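Local coordinates for N-alpha-acetyltransferase 35, NatC auxiliary subunit (PDB 6YGA), which serves as the auxiliary subunit of the NatC N-terminal acetyltransferase, which acetylates the N-terminal Met of L-A virus Gag protein, at residues B[159-164]-B[232-237]; B[163-168]-B[339-344]; B[557-562]-B[566-571]. All coordinates share one frame; numbering follows the deposited sequence.

Contacts 1 and 2 are neighbours, their centres 8 Å apart, and both use the C-terminal part of helix 142-167, sharing Gln163 and Lys164. Phe161 carries contact 1, while Leu165 and Leu166 carry contact 2 one turn further on. The two are joined by packing: Leu237 CD1 lies 3.6 Å from Leu165 CD2, and Leu237 CG lies 3.6 Å from Leu342 CD1. Contact 3 is separate, its centre 53 Å from that of contact 1 and 46 Å from that of contact 2, where helix 511-564 ends. Contacts 1 and 2 are packing alone; contact 3 adds a backbone hydrogen bond. No other chain of the assembly touches their segments.

Contact 1: residues B[159-164]-B[232-237]; sequences TKFVQK and HLEDHL
Phe161 lays one face of its ring over Glu234, and the closest approach is that of CE1 to Glu234 CB at 3.5 Å. This is a CH-pi contact: Glu234 CB stands 3.8 Å from the centroid of the Phe161 ring and 24° off its normal, displaced toward the rim on the CD1-CE1 side. The torsion of Phe161 explains the reach, since with CG trans to the backbone N (chi1 170°) the ring extends from the helix to the backbone of the other segment. A second apolar touch comes from Leu233, whose CB is 4.2 Å from Phe161 CE2.

The contact joins the last turns of helix 142-167 to the segment 232-237 that follows helix 215-231, in an all-helical region where Leu237 and His236 also pack on Leu342 of helix 337-347.

No hydrogen bond crosses between the segments, and polar groups are held in other ways. The Glu234 carboxylate is inclined at 67° to the ring plane, and OE1 is hydrogen-bonded to Tyr157 OH. Lys164 NZ remains 5.4 Å from Glu234 OE1, too far for a salt bridge, although the opposite charge may stabilise the carboxylate. Within 232-237, His232 ND1 donates to Asp235 OD2 at 2.8 Å, meeting its syn lone pair almost in the imidazole plane. The other oxygen, Asp235 OD1, is bound by Gln193 NE2.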
loop_
_atom_site.group_PDB
_atom_site.type_symbol
_atom_site.label_atom_id
_atom_site.label_comp_id
_atom_site.label_asym_id
_atom_site.label_seq_id
_atom_site.Cartn_x
_atom_site.Cartn_y
_atom_site.Cartn_z
ATOM N N THR B 159 20.049 -6.473 -6.786
ATOM C CA THR B 159 18.713 -6.596 -7.360
ATOM C C THR B 159 18.287 -8.051 -7.479
ATOM O O THR B 159 17.099 -8.364 -7.336
ATOM C CB THR B 159 18.655 -5.919 -8.730
ATOM O OG1 THR B 159 19.361 -6.718 -9.685
ATOM C CG2 THR B 159 19.286 -4.537 -8.673
ATOM N N LYS B 160 19.235 -8.953 -7.744
ATOM C CA LYS B 160 18.911 -10.374 -7.755
ATOM C C LYS B 160 18.456 -10.841 -6.377
ATOM O O LYS B 160 17.549 -11.672 -6.262
ATOM C CB LYS B 160 20.117 -11.184 -8.226
ATOM C CG LYS B 160 19.835 -12.668 -8.404
ATOM C CD LYS B 160 21.113 -13.451 -8.668
ATOM C CE LYS B 160 20.816 -14.906 -9.001
ATOM N NZ LYS B 160 22.066 -15.687 -9.211
ATOM N N PHE B 161 19.078 -10.313 -5.320
ATOM C CA PHE B 161 18.674 -10.677 -3.967
ATOM C C PHE B 161 17.301 -10.113 -3.636
ATOM O O PHE B 161 16.498 -10.770 -2.964
ATOM C CB PHE B 161 19.717 -10.191 -2.961
ATOM C CG PHE B 161 19.276 -10.303 -1.529
ATOM C CD1 PHE B 161 18.996 -11.539 -0.971
ATOM C CD2 PHE B 161 19.152 -9.173 -0.739
ATOM C CE1 PHE B 161 18.590 -11.643 0.347
ATOM C CE2 PHE B 161 18.749 -9.271 0.576
ATOM C CZ PHE B 161 18.468 -10.506 1.121
ATOM N N VAL B 162 17.011 -8.897 -4.104
ATOM C CA VAL B 162 15.683 -8.321 -3.925
ATOM C C VAL B 162 14.636 -9.181 -4.621
ATOM O O VAL B 162 13.525 -9.367 -4.110
ATOM C CB VAL B 162 15.668 -6.868 -4.436
ATOM C CG1 VAL B 162 14.261 -6.293 -4.401
ATOM C CG2 VAL B 162 16.619 -6.012 -3.611
ATOM N N GLN B 163 14.981 -9.741 -5.782
ATOM C CA GLN B 163 14.058 -10.630 -6.478
ATOM C C GLN B 163 13.727 -11.853 -5.632
ATOM O O GLN B 163 12.573 -12.293 -5.593
ATOM C CB GLN B 163 14.650 -11.053 -7.820
ATOM C CG GLN B 163 13.651 -11.681 -8.769
ATOM C CD GLN B 163 14.307 -12.176 -10.038
ATOM O OE1 GLN B 163 15.417 -12.710 -10.006
ATOM N NE2 GLN B 163 13.632 -11.995 -11.165
ATOM N N LYS B 164 14.727 -12.416 -4.949
ATOM C CA LYS B 164 14.468 -13.549 -4.068
ATOM C C LYS B 164 13.566 -13.145 -2.910
ATOM O O LYS B 164 12.685 -13.912 -2.504
ATOM C CB LYS B 164 15.781 -14.126 -3.539
ATOM C CG LYS B 164 16.760 -14.563 -4.614
ATOM C CD LYS B 164 17.908 -15.362 -4.016
ATOM C CE LYS B 164 18.937 -15.735 -5.071
ATOM N NZ LYS B 164 19.902 -16.747 -4.556
ATOM N N HIS B 232 26.279 -7.884 1.358
ATOM C CA HIS B 232 26.251 -8.697 2.566
ATOM C C HIS B 232 24.879 -8.760 3.222
ATOM O O HIS B 232 24.747 -9.407 4.266
ATOM C CB HIS B 232 27.265 -8.169 3.578
ATOM C CG HIS B 232 28.642 -8.727 3.399
ATOM N ND1 HIS B 232 28.992 -9.989 3.824
ATOM C CD2 HIS B 232 29.756 -8.191 2.847
ATOM C CE1 HIS B 232 30.263 -10.210 3.539
ATOM N NE2 HIS B 232 30.750 -9.135 2.947
ATOM N N LEU B 233 23.862 -8.108 2.654
ATOM C CA LEU B 233 22.553 -8.108 3.299
ATOM C C LEU B 233 21.897 -9.479 3.244
ATOM O O LEU B 233 21.030 -9.782 4.071
ATOM C CB LEU B 233 21.637 -7.063 2.663
ATOM C CG LEU B 233 21.890 -5.608 3.068
ATOM C CD1 LEU B 233 20.955 -4.668 2.318
ATOM C CD2 LEU B 233 21.735 -5.444 4.569
ATOM N N GLU B 234 22.291 -10.321 2.288
ATOM C CA GLU B 234 21.703 -11.650 2.201
ATOM C C GLU B 234 22.150 -12.563 3.338
ATOM O O GLU B 234 21.549 -13.628 3.524
ATOM C CB GLU B 234 22.041 -12.290 0.853
ATOM C CG GLU B 234 23.470 -12.770 0.731
ATOM C CD GLU B 234 23.683 -13.641 -0.490
ATOM O OE1 GLU B 234 22.898 -13.518 -1.454
ATOM O OE2 GLU B 234 24.629 -14.457 -0.480
ATOM N N ASP B 235 23.171 -12.169 4.107
ATOM C CA ASP B 235 23.627 -13.000 5.218
ATOM C C ASP B 235 22.533 -13.191 6.264
ATOM O O ASP B 235 22.506 -14.218 6.950
ATOM C CB ASP B 235 24.871 -12.390 5.872
ATOM C CG ASP B 235 26.047 -12.261 4.915
ATOM O OD1 ASP B 235 26.124 -13.029 3.932
ATOM O OD2 ASP B 235 26.906 -11.386 5.155
ATOM N N HIS B 236 21.619 -12.226 6.394
ATOM C CA HIS B 236 20.598 -12.316 7.429
ATOM C C HIS B 236 19.529 -13.353 7.109
ATOM O O HIS B 236 18.770 -13.735 8.007
ATOM C CB HIS B 236 19.963 -10.944 7.658
ATOM C CG HIS B 236 20.958 -9.879 7.995
ATOM N ND1 HIS B 236 21.775 -9.948 9.105
ATOM C CD2 HIS B 236 21.282 -8.729 7.361
ATOM C CE1 HIS B 236 22.555 -8.883 9.141
ATOM N NE2 HIS B 236 22.275 -8.125 8.095
ATOM N N LEU B 237 19.458 -13.826 5.866
ATOM C CA LEU B 237 18.550 -14.907 5.498
ATOM C C LEU B 237 19.264 -16.227 5.250
ATOM O O LEU B 237 18.766 -17.278 5.663
ATOM C CB LEU B 237 17.747 -14.535 4.251
ATOM C CG LEU B 237 16.548 -13.610 4.452
ATOM C CD1 LEU B 237 15.603 -13.741 3.274
ATOM C CD2 LEU B 237 15.832 -13.914 5.760
#

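Contact 2: residues B[163-168]-B[339-344]; sequences QKLLSA and ARILFP
Ile341 meets helix 142-167 with both of its branches, each finding a different leucine. The short branch, CG2, sits against the first: it lies 3.7 Å from Leu165 CB and 3.5 Å from Leu165 O, the methyl thus packing on side chain and backbone together. The long branch runs out to CD1, which comes 3.8 Å from Leu166 CD2. No hydrogen bond forms across the two segments, and the touching side chains are all aliphatic.

The torsions of Ile341 divide the work. At chi1 -57° CG2 is trans to the backbone N and CG1 lies beside it; chi2 of 175° then extends the chain, carrying CD1 past Leu165 to the neighbouring residue. Leu166 starts out turned from the other helix, but with CG beside its own backbone N (chi1 -73°) its branched end comes nearer, and CD2 meets Ile341 with the two side chains at an oblique angle.

This is helix-to-helix packing between the C-terminal end of helix 142-167 and helix 337-347, with Leu165 and Ile341 at the closest backbone approach, 6.6 Å between their CA atoms. It brings part of the Mak10 family region against a segment in the range of the NAA35-like TPR family.

Leu165 directs its CB toward helix 337-347, where Ile338 and Leu345 also touch its side chain, while Leu237 of helix 235-238 adds another apolar neighbour. Leu166 in turn packs on Phe179 from a loop.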
loop_
_atom_site.group_PDB
_atom_site.type_symbol
_atom_site.label_atom_id
_atom_site.label_comp_id
_atom_site.label_asym_id
_atom_site.label_seq_id
_atom_site.Cartn_x
_atom_site.Cartn_y
_atom_site.Cartn_z
ATOM N N GLN B 163 14.981 -9.741 -5.782
ATOM C CA GLN B 163 14.058 -10.630 -6.478
ATOM C C GLN B 163 13.727 -11.853 -5.632
ATOM O O GLN B 163 12.573 -12.293 -5.593
ATOM C CB GLN B 163 14.650 -11.053 -7.820
ATOM C CG GLN B 163 13.651 -11.681 -8.769
ATOM C CD GLN B 163 14.307 -12.176 -10.038
ATOM O OE1 GLN B 163 15.417 -12.710 -10.006
ATOM N NE2 GLN B 163 13.632 -11.995 -11.165
ATOM N N LYS B 164 14.727 -12.416 -4.949
ATOM C CA LYS B 164 14.468 -13.549 -4.068
ATOM C C LYS B 164 13.566 -13.145 -2.910
ATOM O O LYS B 164 12.685 -13.912 -2.504
ATOM C CB LYS B 164 15.781 -14.126 -3.539
ATOM C CG LYS B 164 16.760 -14.563 -4.614
ATOM C CD LYS B 164 17.908 -15.362 -4.016
ATOM C CE LYS B 164 18.937 -15.735 -5.071
ATOM N NZ LYS B 164 19.902 -16.747 -4.556
ATOM N N LEU B 165 13.780 -11.944 -2.363
ATOM C CA LEU B 165 12.943 -11.461 -1.270
ATOM C C LEU B 165 11.488 -11.337 -1.701
ATOM O O LEU B 165 10.578 -11.730 -0.961
ATOM C CB LEU B 165 13.464 -10.114 -0.766
ATOM C CG LEU B 165 14.826 -10.095 -0.072
ATOM C CD1 LEU B 165 15.199 -8.680 0.337
ATOM C CD2 LEU B 165 14.801 -11.005 1.135
ATOM N N LEU B 166 11.249 -10.792 -2.899
ATOM C CA LEU B 166 9.882 -10.636 -3.384
ATOM C C LEU B 166 9.240 -11.974 -3.721
ATOM O O LEU B 166 8.012 -12.100 -3.655
ATOM C CB LEU B 166 9.854 -9.719 -4.605
ATOM C CG LEU B 166 10.093 -8.235 -4.322
ATOM C CD1 LEU B 166 10.066 -7.431 -5.609
ATOM C CD2 LEU B 166 9.056 -7.713 -3.339
ATOM N N SER B 167 10.041 -12.982 -4.079
ATOM C CA SER B 167 9.473 -14.278 -4.434
ATOM C C SER B 167 8.778 -14.943 -3.254
ATOM O O SER B 167 7.920 -15.808 -3.461
ATOM C CB SER B 167 10.560 -15.202 -4.987
ATOM O OG SER B 167 11.534 -15.496 -4.001
ATOM N N ALA B 168 9.123 -14.559 -2.026
ATOM C CA ALA B 168 8.483 -15.140 -0.853
ATOM C C ALA B 168 7.050 -14.660 -0.660
ATOM O O ALA B 168 6.328 -15.240 0.157
ATOM C CB ALA B 168 9.305 -14.828 0.395
ATOM N N ALA B 339 13.598 -4.150 5.110
ATOM C CA ALA B 339 13.437 -4.620 6.482
ATOM C C ALA B 339 12.059 -5.234 6.696
ATOM O O ALA B 339 11.909 -6.178 7.479
ATOM C CB ALA B 339 13.672 -3.473 7.463
ATOM N N ARG B 340 11.039 -4.715 6.009
ATOM C CA ARG B 340 9.693 -5.247 6.190
ATOM C C ARG B 340 9.541 -6.614 5.532
ATOM O O ARG B 340 8.798 -7.465 6.029
ATOM C CB ARG B 340 8.656 -4.263 5.651
ATOM C CG ARG B 340 8.561 -2.992 6.475
ATOM C CD ARG B 340 7.305 -2.191 6.176
ATOM N NE ARG B 340 7.340 -1.560 4.860
ATOM C CZ ARG B 340 6.622 -1.962 3.816
ATOM N NH1 ARG B 340 5.805 -3.001 3.930
ATOM N NH2 ARG B 340 6.716 -1.320 2.659
ATOM N N ILE B 341 10.222 -6.843 4.409
ATOM C CA ILE B 341 10.258 -8.189 3.847
ATOM C C ILE B 341 11.108 -9.097 4.719
ATOM O O ILE B 341 10.799 -10.281 4.901
ATOM C CB ILE B 341 10.785 -8.157 2.401
ATOM C CG1 ILE B 341 9.930 -7.235 1.534
ATOM C CG2 ILE B 341 10.826 -9.567 1.812
ATOM C CD1 ILE B 341 10.460 -7.068 0.118
ATOM N N LEU B 342 12.189 -8.553 5.279
ATOM C CA LEU B 342 13.158 -9.376 5.992
ATOM C C LEU B 342 12.558 -9.978 7.257
ATOM O O LEU B 342 12.822 -11.144 7.580
ATOM C CB LEU B 342 14.395 -8.542 6.324
ATOM C CG LEU B 342 15.640 -9.323 6.737
ATOM C CD1 LEU B 342 16.071 -10.239 5.608
ATOM C CD2 LEU B 342 16.759 -8.368 7.116
ATOM N N PHE B 343 11.732 -9.209 7.971
ATOM C CA PHE B 343 11.238 -9.659 9.271
ATOM C C PHE B 343 10.465 -10.974 9.196
ATOM O O PHE B 343 10.831 -11.913 9.923
ATOM C CB PHE B 343 10.415 -8.543 9.924
ATOM C CG PHE B 343 9.521 -9.024 11.023
ATOM C CD1 PHE B 343 10.044 -9.416 12.247
ATOM C CD2 PHE B 343 8.153 -9.087 10.834
ATOM C CE1 PHE B 343 9.215 -9.864 13.255
ATOM C CE2 PHE B 343 7.319 -9.532 11.837
ATOM C CZ PHE B 343 7.849 -9.920 13.050
ATOM N N PRO B 344 9.428 -11.135 8.360
ATOM C CA PRO B 344 8.736 -12.436 8.354
ATOM C C PRO B 344 9.620 -13.588 7.909
ATOM O O PRO B 344 9.470 -14.702 8.425
ATOM C CB PRO B 344 7.561 -12.204 7.391
ATOM C CG PRO B 344 7.360 -10.731 7.390
ATOM C CD PRO B 344 8.749 -10.176 7.471
#

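Contact 3: residues B[557-562]-B[566-571]; sequences FQFAIL and GLIDNK
Phe559 and Ile568 cross at about a right angle, the isoleucine rising over one face of the ring. Ile568 CG2 lies 3.9 Å from the centroid of the Phe559 ring and 17° off its normal, a CH-pi contact, while CD1 approaches Phe559 CE2 at 3.5 Å. Phe559 has its CG trans to the backbone N (chi1 -174°), which carries the ring from the helix to the returning chain. There its CZ end meets the backbone of Asp569 and Asn570 at the ring edge, 3.6 Å from Asp569 O. Leu562 CB lies 3.8 Å from Ile568 CG2, so this methyl touches both ring and leucine. Gln725 of strand 724-729 touches Phe559 and Leu562, and Leu567 packs on Leu696 of helix 668-701 and on Leu727.

The backbone turn brings the chain round to this position. Gly566, with positive phi, leaves helix 511-564 in a Schellman motif, and Leu567 N donates to Leu562 O at 3.0 Å with an angle of 162° at the hydrogen. Beyond it, Lys571 NZ and Asp569 OD2 form a salt bridge, and Asn570 ND2 is bonded to Gln607 OE1.

The chemistry implies a helix end closed in two ways: the Leu567-Leu562 bond satisfies a last-turn carbonyl, and Ile568 packing probably helps hold the departing chain against the helix.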
loop_
_atom_site.group_PDB
_atom_site.type_symbol
_atom_site.label_atom_id
_atom_site.label_comp_id
_atom_site.label_asym_id
_atom_site.label_seq_id
_atom_site.Cartn_x
_atom_site.Cartn_y
_atom_site.Cartn_z
ATOM N N PHE B 557 -17.518 12.572 24.283
ATOM C CA PHE B 557 -17.980 13.785 24.956
ATOM C C PHE B 557 -17.693 15.028 24.118
ATOM O O PHE B 557 -18.541 15.920 24.008
ATOM C CB PHE B 557 -17.327 13.912 26.332
ATOM C CG PHE B 557 -18.099 13.249 27.434
ATOM C CD1 PHE B 557 -19.288 13.794 27.888
ATOM C CD2 PHE B 557 -17.629 12.089 28.025
ATOM C CE1 PHE B 557 -20.001 13.189 28.908
ATOM C CE2 PHE B 557 -18.336 11.479 29.045
ATOM C CZ PHE B 557 -19.523 12.030 29.486
ATOM N N GLN B 558 -16.500 15.103 23.524
ATOM C CA GLN B 558 -16.154 16.245 22.684
ATOM C C GLN B 558 -17.127 16.382 21.520
ATOM O O GLN B 558 -17.591 17.486 21.209
ATOM C CB GLN B 558 -14.722 16.095 22.173
ATOM C CG GLN B 558 -14.219 17.282 21.380
ATOM C CD GLN B 558 -14.062 18.520 22.236
ATOM O OE1 GLN B 558 -12.996 18.763 22.801
ATOM N NE2 GLN B 558 -15.126 19.311 22.336
ATOM N N PHE B 559 -17.445 15.264 20.863
ATOM C CA PHE B 559 -18.407 15.288 19.767
ATOM C C PHE B 559 -19.770 15.773 20.247
ATOM O O PHE B 559 -20.415 16.596 19.589
ATOM C CB PHE B 559 -18.515 13.893 19.143
ATOM C CG PHE B 559 -19.380 13.831 17.909
ATOM C CD1 PHE B 559 -20.757 13.703 18.013
ATOM C CD2 PHE B 559 -18.810 13.873 16.644
ATOM C CE1 PHE B 559 -21.550 13.633 16.883
ATOM C CE2 PHE B 559 -19.599 13.799 15.510
ATOM C CZ PHE B 559 -20.971 13.682 15.629
ATOM N N ALA B 560 -20.219 15.270 21.403
ATOM C CA ALA B 560 -21.539 15.621 21.922
ATOM C C ALA B 560 -21.629 17.098 22.289
ATOM O O ALA B 560 -22.693 17.713 22.150
ATOM C CB ALA B 560 -21.867 14.747 23.131
ATOM N N ILE B 561 -20.525 17.682 22.761
ATOM C CA ILE B 561 -20.488 19.120 23.004
ATOM C C ILE B 561 -20.623 19.880 21.691
ATOM O O ILE B 561 -21.381 20.853 21.597
ATOM C CB ILE B 561 -19.199 19.496 23.761
ATOM C CG1 ILE B 561 -19.253 18.974 25.201
ATOM C CG2 ILE B 561 -18.972 21.003 23.734
ATOM C CD1 ILE B 561 -17.937 19.078 25.942
ATOM N N LEU B 562 -19.911 19.440 20.651
ATOM C CA LEU B 562 -20.009 20.104 19.355
ATOM C C LEU B 562 -21.427 20.024 18.801
ATOM O O LEU B 562 -21.958 21.012 18.280
ATOM C CB LEU B 562 -19.008 19.499 18.369
ATOM C CG LEU B 562 -17.536 19.762 18.694
ATOM C CD1 LEU B 562 -16.619 18.921 17.825
ATOM C CD2 LEU B 562 -17.218 21.240 18.538
ATOM N N GLY B 566 -24.816 22.711 17.882
ATOM C CA GLY B 566 -25.278 22.653 16.512
ATOM C C GLY B 566 -24.202 22.676 15.452
ATOM O O GLY B 566 -24.508 22.974 14.292
ATOM N N LEU B 567 -22.955 22.356 15.793
ATOM C CA LEU B 567 -21.867 22.479 14.829
ATOM C C LEU B 567 -21.614 21.207 14.037
ATOM O O LEU B 567 -21.004 21.276 12.963
ATOM C CB LEU B 567 -20.576 22.890 15.534
ATOM C CG LEU B 567 -20.637 24.261 16.196
ATOM C CD1 LEU B 567 -19.276 24.628 16.714
ATOM C CD2 LEU B 567 -21.134 25.304 15.214
ATOM N N ILE B 568 -22.055 20.053 14.533
ATOM C CA ILE B 568 -21.839 18.788 13.846
ATOM C C ILE B 568 -23.009 17.865 14.150
ATOM O O ILE B 568 -23.696 18.005 15.165
ATOM C CB ILE B 568 -20.496 18.136 14.249
ATOM C CG1 ILE B 568 -20.059 17.116 13.201
ATOM C CG2 ILE B 568 -20.595 17.486 15.627
ATOM C CD1 ILE B 568 -18.694 16.533 13.463
ATOM N N ASP B 569 -23.239 16.920 13.245
ATOM C CA ASP B 569 -24.271 15.906 13.388
ATOM C C ASP B 569 -23.650 14.546 13.099
ATOM O O ASP B 569 -22.586 14.451 12.483
ATOM C CB ASP B 569 -25.449 16.178 12.440
ATOM C CG ASP B 569 -26.714 15.436 12.840
ATOM O OD1 ASP B 569 -26.752 14.854 13.946
ATOM O OD2 ASP B 569 -27.675 15.437 12.045
ATOM N N ASN B 570 -24.321 13.486 13.551
ATOM C CA ASN B 570 -23.828 12.131 13.331
ATOM C C ASN B 570 -24.216 11.568 11.963
ATOM O O ASN B 570 -24.166 10.347 11.770
ATOM C CB ASN B 570 -24.313 11.197 14.445
ATOM C CG ASN B 570 -25.813 10.979 14.421
ATOM O OD1 ASN B 570 -26.584 11.886 14.104
ATOM N ND2 ASN B 570 -26.238 9.769 14.771
ATOM N N LYS B 571 -24.599 12.427 11.019
ATOM C CA LYS B 571 -24.875 12.029 9.647
ATOM C C LYS B 571 -24.331 13.110 8.723
ATOM O O LYS B 571 -23.832 14.145 9.176
ATOM C CB LYS B 571 -26.375 11.799 9.418
ATOM C CG LYS B 571 -27.244 13.001 9.761
ATOM C CD LYS B 571 -28.692 12.786 9.349
ATOM C CE LYS B 571 -29.599 13.855 9.944
ATOM N NZ LYS B 571 -29.604 13.828 11.438
#